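Local coordinates for endoglucanase, family GH5 (PDB 6GL2), which probably hydrolyses beta-1,4-glucosidic linkages in hemicelluloses such as mixed-linked glucan, as a GH5 endoglucanase with a TIM-barrel fold, at residues Ala13-Val18 with Lys262-Asp267. Sequence-based numbering, arbitrary orientation. Where two conformers were deposited one is given.
Sequences APKEFV and KFIVED
With CG anti to its own carbonyl carbon (chi1 -70°) and every later torsion near 180°, Lys15 runs out as a fully extended chain to the backbone of Ile264. Its ammonium group reaches across the space between two helices whose nearest CA atoms, those of Lys15 and Ile264, are 8.5 Å apart. Lys15 NZ donates a hydrogen bond to Ile264 O at 2.9 Å. The C=O...N angle is 132°, and the donor is tilted 28° from the carbonyl plane. The nitrogen thus approaches off the C=O axis, moderately out of that plane.

Ile264 also meets the lysine with one branch of its side chain. Its CG2 is anti to the backbone N and lies beside the carbonyl carbon, next to the oxygen that accepts the bond. Ile264 CG2 is 3.5 Å from Lys15 NZ and 3.8 Å from Lys15 CE. The end of the lysine therefore touches both the carbonyl oxygen and the methyl branch of one residue. Lys15 is modelled in two conformers, and the bond belongs to the one described here, so it may not be permanent.

The accepting carbonyl lies in the last turn of helix 246-266. That turn is widened: Asp267 N bonds weakly to Lys262 O, a pi-type turn. A positive charge near the C-terminal end of a helix would probably be favoured by the helix dipole. On the flank toward helix 207-212, Lys262 NZ forms a salt bridge with Glu266 OE2 at 3.0 Å and also bonds to Asn211.

Toward the barrel, Val18 packs on Ile223 of strand 222-227 and Val272 of strand 271-276, and Ile264 touches Val271. The contact thus ties the short N-terminal helix 14-20, which lies over the end of the barrel where the strands begin, to the helix preceding strand 271-276 in a (beta/alpha)8 TIM barrel.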
loop_
_atom_site.group_PDB
_atom_site.type_symbol
_atom_site.label_atom_id
_atom_site.label_comp_id
_atom_site.label_asym_id
_atom_site.label_seq_id
_atom_site.Cartn_x
_atom_site.Cartn_y
_atom_site.Cartn_z
ATOM N N ALA A 13 -8.547 7.638 -16.755
ATOM C CA ALA A 13 -8.628 8.525 -15.607
ATOM C C ALA A 13 -8.423 7.648 -14.343
ATOM O O ALA A 13 -8.905 6.515 -14.262
ATOM C CB ALA A 13 -10.032 9.197 -15.541
ATOM N N PRO A 14 -7.803 8.246 -13.331
ATOM C CA PRO A 14 -7.669 7.497 -12.051
ATOM C C PRO A 14 -8.907 6.885 -11.443
ATOM O O PRO A 14 -8.895 5.748 -11.011
ATOM C CB PRO A 14 -7.026 8.502 -11.128
ATOM C CG PRO A 14 -6.241 9.377 -11.999
ATOM C CD PRO A 14 -7.092 9.503 -13.267
ATOM N N LYS A 15 -10.083 7.538 -11.501
ATOM C CA LYS A 15 -11.211 6.927 -10.825
ATOM C C LYS A 15 -11.657 5.630 -11.522
ATOM O O LYS A 15 -12.066 4.640 -10.870
ATOM C CB LYS A 15 -12.371 7.891 -10.654
ATOM C CG LYS A 15 -12.034 8.990 -9.634
ATOM C CD LYS A 15 -13.197 9.900 -9.302
ATOM C CE LYS A 15 -12.813 10.962 -8.263
ATOM N NZ LYS A 15 -13.947 11.969 -8.180
ATOM N N GLU A 16 -11.585 5.579 -12.985
ATOM C CA GLU A 16 -11.913 4.356 -13.657
ATOM C C GLU A 16 -10.815 3.280 -13.444
ATOM O O GLU A 16 -11.128 2.108 -13.419
ATOM C CB GLU A 16 -12.178 4.628 -15.122
ATOM C CG GLU A 16 -12.663 3.428 -15.876
ATOM C CD GLU A 16 -13.905 2.719 -15.289
ATOM O OE1 GLU A 16 -14.957 3.364 -14.947
ATOM O OE2 GLU A 16 -13.817 1.470 -15.140
ATOM N N PHE A 17 -9.571 3.731 -13.452
ATOM C CA PHE A 17 -8.447 2.803 -13.137
ATOM C C PHE A 17 -8.651 2.141 -11.779
ATOM O O PHE A 17 -8.515 0.892 -11.701
ATOM C CB PHE A 17 -7.225 3.625 -13.224
ATOM C CG PHE A 17 -5.938 2.836 -13.086
ATOM C CD1 PHE A 17 -5.392 2.528 -11.816
ATOM C CD2 PHE A 17 -5.211 2.441 -14.205
ATOM C CE1 PHE A 17 -4.214 1.820 -11.716
ATOM C CE2 PHE A 17 -4.029 1.737 -14.117
ATOM C CZ PHE A 17 -3.524 1.457 -12.841
ATOM N N VAL A 18 -9.041 2.859 -10.759
ATOM C CA VAL A 18 -9.203 2.290 -9.467
ATOM C C VAL A 18 -10.346 1.310 -9.402
ATOM O O VAL A 18 -10.328 0.329 -8.738
ATOM C CB VAL A 18 -9.240 3.392 -8.353
ATOM C CG1 VAL A 18 -9.741 2.889 -7.020
ATOM C CG2 VAL A 18 -7.858 4.024 -8.234
ATOM N N LYS A 262 -13.360 14.152 1.277
ATOM C CA LYS A 262 -12.143 14.958 1.105
ATOM C C LYS A 262 -11.558 14.663 -0.270
ATOM O O LYS A 262 -11.346 15.528 -1.068
ATOM C CB LYS A 262 -11.096 14.700 2.185
ATOM C CG LYS A 262 -9.799 15.454 1.980
ATOM C CD LYS A 262 -10.120 16.939 2.212
ATOM C CE LYS A 262 -8.954 17.905 2.332
ATOM N NZ LYS A 262 -9.553 19.252 2.664
ATOM N N PHE A 263 -11.221 13.394 -0.542
ATOM C CA PHE A 263 -10.448 13.072 -1.741
ATOM C C PHE A 263 -11.278 12.964 -3.012
ATOM O O PHE A 263 -10.870 13.480 -4.032
ATOM C CB PHE A 263 -9.611 11.815 -1.528
ATOM C CG PHE A 263 -8.615 11.959 -0.393
ATOM C CD1 PHE A 263 -7.626 12.895 -0.498
ATOM C CD2 PHE A 263 -8.591 11.127 0.717
ATOM C CE1 PHE A 263 -6.690 13.005 0.514
ATOM C CE2 PHE A 263 -7.597 11.223 1.712
ATOM C CZ PHE A 263 -6.675 12.192 1.597
ATOM N N ILE A 264 -12.305 12.167 -2.956
ATOM C CA ILE A 264 -13.097 11.885 -4.121
ATOM C C ILE A 264 -13.976 13.087 -4.548
ATOM O O ILE A 264 -13.992 13.453 -5.737
ATOM C CB ILE A 264 -13.998 10.631 -3.935
ATOM C CG1 ILE A 264 -13.103 9.371 -3.636
ATOM C CG2 ILE A 264 -14.930 10.456 -5.177
ATOM C CD1 ILE A 264 -13.781 8.114 -3.243
ATOM N N VAL A 265 -14.674 13.638 -3.580
ATOM C CA VAL A 265 -15.624 14.778 -3.860
ATOM C C VAL A 265 -14.804 16.072 -3.895
ATOM O O VAL A 265 -14.659 16.680 -4.962
ATOM C CB VAL A 265 -16.765 14.790 -2.845
ATOM C CG1 VAL A 265 -17.646 16.054 -3.035
ATOM C CG2 VAL A 265 -17.550 13.509 -2.870
ATOM N N GLU A 266 -14.238 16.507 -2.803
ATOM C CA GLU A 266 -13.572 17.800 -2.826
ATOM C C GLU A 266 -12.362 17.870 -3.777
ATOM O O GLU A 266 -12.175 18.850 -4.496
ATOM C CB GLU A 266 -13.200 18.238 -1.414
ATOM C CG GLU A 266 -12.402 19.538 -1.312
ATOM C CD GLU A 266 -11.567 19.637 -0.031
ATOM O OE1 GLU A 266 -12.196 19.520 1.075
ATOM O OE2 GLU A 266 -10.291 19.792 -0.156
ATOM N N ASP A 267 -11.495 16.836 -3.780
ATOM C CA ASP A 267 -10.199 16.907 -4.481
ATOM C C ASP A 267 -10.244 16.283 -5.889
ATOM O O ASP A 267 -9.252 16.387 -6.639
ATOM C CB ASP A 267 -9.100 16.201 -3.682
ATOM C CG ASP A 267 -8.698 16.876 -2.302
ATOM O OD1 ASP A 267 -9.048 18.013 -2.006
ATOM O OD2 ASP A 267 -7.953 16.223 -1.522
#